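Local coordinates for putative short-chain oxidoreductase (Thermus thermophilus, PDB 2YUT) that probably works as an NADP-dependent oxidoreductase of the short-chain dehydrogenase/reductase family, binding NADP in a Rossmann fold, at the interface of chains A and B. Sequence-based numbering; all coordinates share one arbitrary frame. Chains: chain A/B, Putative short-chain oxidoreductase.

The interface of chains A and B. Residues chain A 105, 108, 110, 148, 152, 155; chain B 82-83.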
ATOM      1  N   LEU A 105     -10.904   1.272 -11.436  1.00 17.37           N
ATOM      2  CA  LEU A 105     -11.415  -0.090 -11.382  1.00 21.28           C
ATOM      3  C   LEU A 105     -12.839  -0.179 -10.836  1.00 26.84           C
ATOM      4  O   LEU A 105     -13.614  -1.047 -11.234  1.00 20.47           O
ATOM      5  CB  LEU A 105     -10.480  -0.962 -10.538  1.00 20.30           C
ATOM      6  CG  LEU A 105     -10.799  -2.457 -10.491  1.00 24.42           C
ATOM      7  CD1 LEU A 105     -10.836  -3.019 -11.912  1.00 24.62           C
ATOM      8  CD2 LEU A 105      -9.754  -3.179  -9.652  1.00 27.63           C
ATOM      9  N   ALA A 108     -15.222   1.505 -13.797  1.00 16.86           N
ATOM     10  CA  ALA A 108     -15.079   1.037 -15.170  1.00 19.83           C
ATOM     11  C   ALA A 108     -16.201   0.110 -15.643  1.00 18.47           C
ATOM     12  O   ALA A 108     -16.714  -0.720 -14.890  1.00 20.25           O
ATOM     13  CB  ALA A 108     -13.732   0.340 -15.339  1.00 17.91           C
ATOM     14  N   PHE A 110     -17.030  -2.872 -18.165  1.00 18.89           N
ATOM     15  CA  PHE A 110     -16.282  -3.892 -18.894  1.00 20.47           C
ATOM     16  C   PHE A 110     -17.151  -4.835 -19.708  1.00 19.57           C
ATOM     17  O   PHE A 110     -18.268  -5.159 -19.315  1.00 19.94           O
ATOM     18  CB  PHE A 110     -15.469  -4.760 -17.927  1.00 18.84           C
ATOM     19  CG  PHE A 110     -14.304  -4.058 -17.290  1.00 23.03           C
ATOM     20  CD1 PHE A 110     -13.211  -3.662 -18.052  1.00 15.09           C
ATOM     21  CD2 PHE A 110     -14.284  -3.830 -15.915  1.00 18.82           C
ATOM     22  CE1 PHE A 110     -12.108  -3.052 -17.455  1.00 18.35           C
ATOM     23  CE2 PHE A 110     -13.186  -3.220 -15.304  1.00 15.12           C
ATOM     24  CZ  PHE A 110     -12.095  -2.830 -16.075  1.00 16.52           C
ATOM     25  N   ALA A 148      -8.869  -8.338  -5.471  1.00 23.97           N
ATOM     26  CA  ALA A 148      -9.963  -8.035  -6.385  1.00 28.61           C
ATOM     27  C   ALA A 148     -10.063  -9.031  -7.536  1.00 27.70           C
ATOM     28  O   ALA A 148     -11.071  -9.074  -8.237  1.00 27.59           O
ATOM     29  CB  ALA A 148      -9.788  -6.624  -6.946  1.00 21.82           C
ATOM     30  N   LEU A 152     -13.526  -9.628  -9.959  1.00 22.68           N
ATOM     31  CA  LEU A 152     -13.600  -9.251 -11.365  1.00 29.52           C
ATOM     32  C   LEU A 152     -13.826 -10.438 -12.297  1.00 24.36           C
ATOM     33  O   LEU A 152     -14.557 -10.328 -13.280  1.00 24.66           O
ATOM     34  CB  LEU A 152     -12.329  -8.496 -11.767  1.00 22.66           C
ATOM     35  CG  LEU A 152     -12.295  -7.003 -11.411  1.00 31.44           C
ATOM     36  CD1 LEU A 152     -13.271  -6.250 -12.312  1.00 28.78           C
ATOM     37  CD2 LEU A 152     -12.651  -6.793  -9.939  1.00 22.20           C
ATOM     38  N   GLU A 155     -17.197 -11.248 -13.157  1.00 32.33           N
ATOM     39  CA  GLU A 155     -17.817 -10.402 -14.172  1.00 33.31           C
ATOM     40  C   GLU A 155     -17.244 -10.750 -15.541  1.00 27.07           C
ATOM     41  O   GLU A 155     -17.581 -10.116 -16.538  1.00 30.07           O
ATOM     42  CB  GLU A 155     -17.541  -8.920 -13.891  1.00 34.05           C
ATOM     43  CG  GLU A 155     -18.158  -8.375 -12.621  1.00 33.40           C
ATOM     44  CD  GLU A 155     -17.886  -6.890 -12.441  1.00 37.56           C
ATOM     45  OE1 GLU A 155     -18.260  -6.097 -13.330  1.00 35.59           O
ATOM     46  OE2 GLU A 155     -17.294  -6.513 -11.411  1.00 40.76           O
TER
ATOM     47  N   VAL B  82     -14.524  -4.085  -4.568  1.00 27.80           N
ATOM     48  CA  VAL B  82     -13.838  -2.985  -5.230  1.00 29.00           C
ATOM     49  C   VAL B  82     -14.708  -2.419  -6.344  1.00 27.30           C
ATOM     50  O   VAL B  82     -14.397  -1.377  -6.919  1.00 38.01           O
ATOM     51  CB  VAL B  82     -12.505  -3.449  -5.847  1.00 29.47           C
ATOM     52  CG1 VAL B  82     -11.622  -4.056  -4.770  1.00 23.88           C
ATOM     53  CG2 VAL B  82     -12.769  -4.455  -6.960  1.00 23.51           C
ATOM     54  N   ARG B  83     -15.804  -3.110  -6.638  1.00 28.16           N
ATOM     55  CA  ARG B  83     -16.701  -2.697  -7.707  1.00 31.14           C
ATOM     56  C   ARG B  83     -17.879  -1.846  -7.253  1.00 44.56           C
ATOM     57  O   ARG B  83     -18.567  -1.250  -8.081  1.00 47.09           O
ATOM     58  CB  ARG B  83     -17.197  -3.937  -8.455  1.00 23.25           C
ATOM     59  CG  ARG B  83     -16.075  -4.675  -9.169  1.00 32.55           C
ATOM     60  CD  ARG B  83     -15.568  -3.857 -10.352  1.00 26.08           C
ATOM     61  NE  ARG B  83     -16.448  -3.987 -11.510  1.00 22.03           N
ATOM     62  CZ  ARG B  83     -16.524  -3.103 -12.499  1.00 25.12           C
ATOM     63  NH1 ARG B  83     -15.776  -2.007 -12.473  1.00 18.57           N
ATOM     64  NH2 ARG B  83     -17.340  -3.319 -13.522  1.00 20.94           N
TER
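B:Arg83 reaches across the two-fold interface and sets its guanidinium against the carboxylate of A:Glu155. The salt bridge is side-on and paired: NE donates to A:Glu155 OE2 at 2.7 Å while NH2 of B:Arg83 meets OE1 at 2.9 Å, each oxygen offering its syn lone pair. The two planes lie 23° apart, nearly coplanar, with OE1 at the edge of the guanidinium. A:Glu155 suits this place because its chain runs extended beyond CG (chi2 -178°) and carries the carboxylate out to the arginine.

The guanidinium also caps backbone carbonyls of chain A. NH1 donates to A:Leu105 O at 2.7 Å and to A:Ala108 O at 2.9 Å; NH2 adds a second bond to A:Ala108 O, 3.0 Å long and nearly in line with that C=O. The acceptor oxygens lie close to the guanidinium plane, where its N-H groups point; lysine cannot imitate such a flat multiple donor, and together the bonds fix its rotation. With an alanine at B:Arg83, the carboxylate of A:Glu155 would probably lose its opposite charge and both carbonyls these donors.

Apolar contacts support the polar grip. A:Leu152 CD1 packs on the arginine's CD, and its other branch, CD2, touches B:Val82 CG2 at 3.8 Å. That same valine methyl rests on A:Ala148 CB, whose small side chain probably leaves room for it to approach the helix. CD2 and CE2 of the A:Phe110 ring lie near the guanidinium, the two planes turned 48° apart.

B:Val82 and B:Arg83 belong to a loop that docks where helix 89-107 of chain A ends, before strand 110-111, and beside the final turns of helix 132-153 and the loop just after it. This pairing belongs to the deposited dimer; the structure alone does not show it to be the working form.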